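Local coordinates for protein beta-lactamase Rm3 (Uncultured bacterium, PDB 5IQK) that probably hydrolyses the beta-lactam ring of antibiotics as a zinc-dependent subclass B3 metallo-beta-lactamase, and so is expected to confer resistance to these drugs, at residues L96-P101 and L160-Q165; L233-S236 and D242-V245. One frame throughout, in Å; residues are numbered along the deposited sequence.

Contact 1: L96-P101 and L160-Q165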
ATOM      1  N   LEU A  96      -9.333  13.648  -4.616  1.00 29.73           N
ATOM      2  CA  LEU A  96      -9.378  13.451  -3.170  1.00 31.95           C
ATOM      3  C   LEU A  96      -8.540  12.251  -2.766  1.00 28.06           C
ATOM      4  O   LEU A  96      -8.376  11.320  -3.553  1.00 29.47           O
ATOM      5  CB  LEU A  96     -10.810  13.264  -2.684  1.00 33.89           C
ATOM      6  CG  LEU A  96     -11.652  14.530  -2.759  1.00 37.51           C
ATOM      7  CD1 LEU A  96     -13.128  14.192  -2.684  1.00 42.14           C
ATOM      8  CD2 LEU A  96     -11.235  15.468  -1.634  1.00 38.05           C
ATOM      9  N   VAL A  97      -8.016  12.283  -1.542  1.00 29.52           N
ATOM     10  CA  VAL A  97      -7.254  11.168  -0.995  1.00 23.81           C
ATOM     11  C   VAL A  97      -8.056  10.471   0.106  1.00 23.72           C
ATOM     12  O   VAL A  97      -8.558  11.121   1.022  1.00 27.80           O
ATOM     13  CB  VAL A  97      -5.890  11.631  -0.423  1.00 24.36           C
ATOM     14  CG1 VAL A  97      -5.237  10.523   0.349  1.00 23.94           C
ATOM     15  CG2 VAL A  97      -4.970  12.112  -1.544  1.00 28.40           C
ATOM     16  N   ALA A  98      -8.181   9.152   0.019  1.00 20.87           N
ATOM     17  CA  ALA A  98      -8.877   8.405   1.063  1.00 22.11           C
ATOM     18  C   ALA A  98      -7.874   7.658   1.939  1.00 21.35           C
ATOM     19  O   ALA A  98      -6.973   6.984   1.440  1.00 19.49           O
ATOM     20  CB  ALA A  98      -9.882   7.437   0.457  1.00 23.41           C
ATOM     21  N   ALA A  99      -8.044   7.787   3.247  1.00 19.53           N
ATOM     22  CA  ALA A  99      -7.152   7.155   4.211  1.00 17.14           C
ATOM     23  C   ALA A  99      -7.924   6.856   5.475  1.00 20.03           C
ATOM     24  O   ALA A  99      -8.984   7.443   5.707  1.00 21.33           O
ATOM     25  CB  ALA A  99      -5.968   8.043   4.509  1.00 16.26           C
ATOM     26  N   SER A 100      -7.390   5.968   6.307  1.00 20.07           N
ATOM     27  CA  SER A 100      -8.035   5.657   7.585  1.00 18.21           C
ATOM     28  C   SER A 100      -8.046   6.890   8.485  1.00 19.01           C
ATOM     29  O   SER A 100      -7.252   7.810   8.299  1.00 18.86           O
ATOM     30  CB  SER A 100      -7.311   4.505   8.289  1.00 19.88           C
ATOM     31  OG  SER A 100      -6.028   4.918   8.732  1.00 19.72           O
ATOM     32  N   PRO A 101      -8.952   6.914   9.469  1.00 23.52           N
ATOM     33  CA  PRO A 101      -8.964   8.032  10.419  1.00 22.40           C
ATOM     34  C   PRO A 101      -7.587   8.245  11.045  1.00 19.00           C
ATOM     35  O   PRO A 101      -7.127   9.382  11.146  1.00 18.99           O
ATOM     36  CB  PRO A 101      -9.993   7.587  11.453  1.00 23.31           C
ATOM     37  CG  PRO A 101     -10.954   6.774  10.649  1.00 27.37           C
ATOM     38  CD  PRO A 101     -10.115   6.027   9.649  1.00 24.99           C
ATOM     39  N   LEU A 160      -4.348   0.270   6.246  1.00 17.81           N
ATOM     40  CA  LEU A 160      -5.500  -0.089   5.427  1.00 18.46           C
ATOM     41  C   LEU A 160      -5.116  -0.962   4.234  1.00 19.74           C
ATOM     42  O   LEU A 160      -4.159  -0.662   3.538  1.00 16.67           O
ATOM     43  CB  LEU A 160      -6.181   1.159   4.882  1.00 24.22           C
ATOM     44  CG  LEU A 160      -7.341   1.871   5.551  1.00 28.80           C
ATOM     45  CD1 LEU A 160      -7.832   2.878   4.536  1.00 19.74           C
ATOM     46  CD2 LEU A 160      -8.435   0.888   5.937  1.00 28.65           C
ATOM     47  N   SER A 161      -5.902  -1.994   3.951  1.00 21.00           N
ATOM     48  CA  SER A 161      -5.725  -2.768   2.726  1.00 18.62           C
ATOM     49  C   SER A 161      -6.975  -2.592   1.850  1.00 20.00           C
ATOM     50  O   SER A 161      -8.048  -2.245   2.355  1.00 19.47           O
ATOM     51  CB  SER A 161      -5.481  -4.243   3.046  1.00 16.77           C
ATOM     52  OG  SER A 161      -4.304  -4.400   3.832  1.00 17.55           O
ATOM     53  N   TRP A 162      -6.835  -2.835   0.548  1.00 17.21           N
ATOM     54  CA  TRP A 162      -7.887  -2.533  -0.416  1.00 19.45           C
ATOM     55  C   TRP A 162      -8.172  -3.721  -1.324  1.00 19.56           C
ATOM     56  O   TRP A 162      -7.248  -4.404  -1.761  1.00 19.90           O
ATOM     57  CB  TRP A 162      -7.491  -1.330  -1.279  1.00 16.56           C
ATOM     58  CG  TRP A 162      -7.384  -0.044  -0.514  1.00 20.15           C
ATOM     59  CD1 TRP A 162      -6.268   0.469   0.090  1.00 17.62           C
ATOM     60  CD2 TRP A 162      -8.441   0.890  -0.266  1.00 21.65           C
ATOM     61  NE1 TRP A 162      -6.572   1.669   0.696  1.00 18.23           N
ATOM     62  CE2 TRP A 162      -7.896   1.949   0.484  1.00 20.00           C
ATOM     63  CE3 TRP A 162      -9.791   0.936  -0.615  1.00 19.40           C
ATOM     64  CZ2 TRP A 162      -8.662   3.043   0.892  1.00 22.67           C
ATOM     65  CZ3 TRP A 162     -10.549   2.024  -0.211  1.00 21.54           C
ATOM     66  CH2 TRP A 162      -9.982   3.059   0.542  1.00 21.08           C
ATOM     67  N   THR A 163      -9.448  -3.958  -1.616  1.00 21.23           N
ATOM     68  CA  THR A 163      -9.824  -4.998  -2.567  1.00 20.60           C
ATOM     69  C   THR A 163     -10.753  -4.455  -3.635  1.00 21.17           C
ATOM     70  O   THR A 163     -11.522  -3.522  -3.408  1.00 20.88           O
ATOM     71  CB  THR A 163     -10.535  -6.186  -1.902  1.00 21.07           C
ATOM     72  OG1 THR A 163     -11.728  -5.723  -1.246  1.00 24.19           O
ATOM     73  CG2 THR A 163      -9.620  -6.889  -0.909  1.00 26.01           C
ATOM     74  N   TRP A 164     -10.680  -5.075  -4.801  1.00 23.97           N
ATOM     75  CA  TRP A 164     -11.549  -4.753  -5.916  1.00 19.46           C
ATOM     76  C   TRP A 164     -11.483  -5.900  -6.906  1.00 24.21           C
ATOM     77  O   TRP A 164     -10.664  -6.804  -6.755  1.00 23.79           O
ATOM     78  CB  TRP A 164     -11.124  -3.435  -6.570  1.00 19.38           C
ATOM     79  CG  TRP A 164      -9.775  -3.486  -7.237  1.00 21.58           C
ATOM     80  CD1 TRP A 164      -9.523  -3.628  -8.569  1.00 20.68           C
ATOM     81  CD2 TRP A 164      -8.491  -3.407  -6.596  1.00 22.41           C
ATOM     82  NE1 TRP A 164      -8.174  -3.630  -8.805  1.00 24.76           N
ATOM     83  CE2 TRP A 164      -7.515  -3.497  -7.610  1.00 20.89           C
ATOM     84  CE3 TRP A 164      -8.077  -3.263  -5.271  1.00 21.93           C
ATOM     85  CZ2 TRP A 164      -6.157  -3.453  -7.343  1.00 22.43           C
ATOM     86  CZ3 TRP A 164      -6.719  -3.219  -5.000  1.00 23.39           C
ATOM     87  CH2 TRP A 164      -5.776  -3.313  -6.025  1.00 18.49           C
ATOM     88  N   GLN A 165     -12.317  -5.847  -7.942  1.00 23.20           N
ATOM     89  CA  GLN A 165     -12.258  -6.842  -9.007  1.00 27.02           C
ATOM     90  C   GLN A 165     -11.785  -6.211 -10.304  1.00 22.49           C
ATOM     91  O   GLN A 165     -12.099  -5.062 -10.592  1.00 22.63           O
ATOM     92  CB  GLN A 165     -13.629  -7.498  -9.241  1.00 29.64           C
ATOM     93  CG  GLN A 165     -14.244  -8.138  -8.024  1.00 34.56           C
ATOM     94  CD  GLN A 165     -15.312  -9.155  -8.380  1.00 43.69           C
ATOM     95  OE1 GLN A 165     -15.894  -9.116  -9.470  1.00 47.22           O
ATOM     96  NE2 GLN A 165     -15.569 -10.080  -7.462  1.00 43.25           N
TER
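L160 and W162 reach from strand 160-168 of one beta sheet to A98 and A99 of strand 96-99 in the other, and to S100 just after it, inside the alpha-beta/beta-alpha sandwich of the metallo-beta-lactamase fold. The sheets meet through side chains, with no hydrogen bond between the two segments, and even the nearest CA atoms, those of S100 and L160, are 6.6 Å apart. L160 can be followed outward. Its CB leaves the strand in the direction of 96-101; CG then meets CB of S100 at 3.8 Å, and the CD1 branch continues to the backbone, lying 3.6 Å from N of S100 and 4.1 Å from C of A99. A chi1 of -93°, away from the usual staggered values, accompanies this placement of CD1. Leucine suits the position because one of its methyls, CD1, can lie over the buried A99-S100 peptide; the same side chain also touches A134 and A149.

Two residues further along the strand, W162 points to the same side. CH2, at the far end of the indole, is 4.4 Å from CB of A98, a loose apolar contact, and CZ2 is 4.3 Å from O of A98, which approaches the ring obliquely. The small methyl of A98 leaves room for the indole. L74 touches both A98 and W162. The indole's polar end is also accounted for: NE1 is hydrogen-bonded to the backbone O of N75, which helps to fix the turn of the ring. S100, just past the strand, is the N-cap of helix 101-109. With chi1 at 69°, its OG lies between the backbone N and the carbonyl carbon and accepts from N of A103, while a second hydrogen bond joins OG to O of G158.

Contact 2: L233-S236 and D242-V245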
ATOM      1  N   LEU A 233       6.863 -10.928 -12.061  1.00 22.02           N
ATOM      2  CA  LEU A 233       7.068 -10.137 -13.279  1.00 23.46           C
ATOM      3  C   LEU A 233       8.000 -10.832 -14.258  1.00 27.14           C
ATOM      4  O   LEU A 233       7.709 -10.889 -15.453  1.00 23.32           O
ATOM      5  CB  LEU A 233       7.614  -8.743 -12.959  1.00 23.09           C
ATOM      6  CG  LEU A 233       7.905  -7.852 -14.177  1.00 23.16           C
ATOM      7  CD1 LEU A 233       6.608  -7.569 -14.957  1.00 19.90           C
ATOM      8  CD2 LEU A 233       8.548  -6.546 -13.759  1.00 23.57           C
ATOM      9  N   GLU A 234       9.120 -11.359 -13.767  1.00 23.94           N
ATOM     10  CA  GLU A 234      10.043 -12.091 -14.635  1.00 28.76           C
ATOM     11  C   GLU A 234       9.333 -13.285 -15.272  1.00 25.17           C
ATOM     12  O   GLU A 234       9.525 -13.587 -16.451  1.00 27.44           O
ATOM     13  CB  GLU A 234      11.280 -12.564 -13.853  1.00 26.88           C
ATOM     14  CG  GLU A 234      12.247 -13.395 -14.693  1.00 32.78           C
ATOM     15  CD  GLU A 234      13.528 -13.740 -13.958  1.00 50.29           C
ATOM     16  OE1 GLU A 234      13.875 -13.030 -12.988  1.00 51.23           O
ATOM     17  OE2 GLU A 234      14.192 -14.721 -14.357  1.00 56.83           O
ATOM     18  N   ALA A 235       8.499 -13.958 -14.490  1.00 25.22           N
ATOM     19  CA  ALA A 235       7.763 -15.110 -14.995  1.00 24.18           C
ATOM     20  C   ALA A 235       6.775 -14.681 -16.085  1.00 26.63           C
ATOM     21  O   ALA A 235       6.487 -15.437 -17.010  1.00 26.83           O
ATOM     22  CB  ALA A 235       7.039 -15.811 -13.865  1.00 22.48           C
ATOM     23  N   SER A 236       6.270 -13.457 -15.978  1.00 26.21           N
ATOM     24  CA  SER A 236       5.217 -13.000 -16.887  1.00 26.85           C
ATOM     25  C   SER A 236       5.720 -12.743 -18.310  1.00 27.76           C
ATOM     26  O   SER A 236       4.924 -12.727 -19.248  1.00 25.46           O
ATOM     27  CB  SER A 236       4.559 -11.731 -16.345  1.00 24.41           C
ATOM     28  OG  SER A 236       5.373 -10.589 -16.562  1.00 26.80           O
ATOM     29  N   ASP A 242      -1.035 -15.028 -16.029  1.00 28.14           N
ATOM     30  CA  ASP A 242      -1.096 -16.177 -15.125  1.00 30.78           C
ATOM     31  C   ASP A 242      -0.013 -16.080 -14.063  1.00 25.31           C
ATOM     32  O   ASP A 242      -0.182 -16.533 -12.929  1.00 28.15           O
ATOM     33  CB  ASP A 242      -0.926 -17.496 -15.876  1.00 33.88           C
ATOM     34  CG  ASP A 242      -2.232 -18.045 -16.423  1.00 38.57           C
ATOM     35  OD1 ASP A 242      -3.309 -17.517 -16.075  1.00 39.50           O
ATOM     36  OD2 ASP A 242      -2.170 -19.031 -17.188  1.00 38.44           O
ATOM     37  N   ALA A 243       1.112 -15.494 -14.450  1.00 25.00           N
ATOM     38  CA  ALA A 243       2.247 -15.372 -13.555  1.00 27.19           C
ATOM     39  C   ALA A 243       1.934 -14.544 -12.310  1.00 28.16           C
ATOM     40  O   ALA A 243       2.586 -14.722 -11.281  1.00 28.07           O
ATOM     41  CB  ALA A 243       3.423 -14.766 -14.291  1.00 24.80           C
ATOM     42  N   PHE A 244       0.958 -13.639 -12.402  1.00 24.43           N
ATOM     43  CA  PHE A 244       0.605 -12.786 -11.264  1.00 24.50           C
ATOM     44  C   PHE A 244      -0.521 -13.374 -10.423  1.00 25.02           C
ATOM     45  O   PHE A 244      -0.822 -12.869  -9.343  1.00 23.36           O
ATOM     46  CB  PHE A 244       0.205 -11.392 -11.744  1.00 23.41           C
ATOM     47  CG  PHE A 244       1.307 -10.650 -12.419  1.00 25.13           C
ATOM     48  CD1 PHE A 244       2.418 -10.235 -11.708  1.00 21.88           C
ATOM     49  CD2 PHE A 244       1.238 -10.361 -13.777  1.00 22.48           C
ATOM     50  CE1 PHE A 244       3.444  -9.555 -12.330  1.00 21.84           C
ATOM     51  CE2 PHE A 244       2.272  -9.683 -14.408  1.00 23.90           C
ATOM     52  CZ  PHE A 244       3.384  -9.281 -13.668  1.00 22.89           C
ATOM     53  N   VAL A 245      -1.145 -14.432 -10.935  1.00 25.35           N
ATOM     54  CA  VAL A 245      -2.301 -15.048 -10.290  1.00 26.81           C
ATOM     55  C   VAL A 245      -1.908 -16.200  -9.372  1.00 29.12           C
ATOM     56  O   VAL A 245      -1.261 -17.154  -9.798  1.00 29.70           O
ATOM     57  CB  VAL A 245      -3.309 -15.541 -11.354  1.00 22.02           C
ATOM     58  CG1 VAL A 245      -4.499 -16.230 -10.705  1.00 25.78           C
ATOM     59  CG2 VAL A 245      -3.757 -14.372 -12.187  1.00 26.06           C
TER
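Apolar contacts dominate where F244 and A243 lie against the helical residues L233, A235 and S236. F244 and L233 run side by side, pointing the same way, and CD1 of L233 comes to the edge of the phenyl ring, in its plane, 3.9 Å from CZ. On the same ring CE1 is 3.7 Å from the backbone N of L233, while CE2 is 3.6 Å from CB of S236. The ring is long enough to touch both L233 and S236, which are three residues apart on the helix. CG of F244 stands anti to its own carbonyl carbon (chi1 -64°), which carries the ring to the helix although the side chain starts off along the gap. L19 of strand 17-20 touches F244 as well, and F17 touches L233.

The two alanines allow the backbones to come close. CB of A243 is 3.8 Å from CB of A235, and the CA atoms of S236 and A243 are only 5.1 Å apart; alanine's single methyl suits a place where CB of A243 lies 3.6 Å from N of S236.

Polar bonding stays within each segment or goes elsewhere. OG of S236 donates to O of L233 at 2.6 Å, tilted 15° from the carbonyl plane, so a hydroxyl beside CZ of F244 is satisfied by its own helix. R232 NH2 holds O of F244. The whole is a helix followed by a tight connection into a short 3-10 segment, which packs back on the final turns of helix 229-239 at the surface, before the chain enters helix 249-269.

Contact 1 closes before contact 2 opens along the chain, and the two do not touch: their centres are 25 Å apart and their nearest atoms about 11 Å. Contact 1 is buried between the seven-stranded and five-stranded sheets, while contact 2 lies at the surface, where helix 229-239 meets the turn leading to helix 249-269. They share no helix or strand, but both sheets reach contact 2. Strand 17-20, at the border of the larger sheet far from strand 96-99, touches L233 and F244; strand 171-178, next to strand 160-168, touches D242 and V245. Thus 96-101/160-165 joins the sheets in the core, and 233-236/242-245 packs the connection between the two C-terminal helices against the first of them.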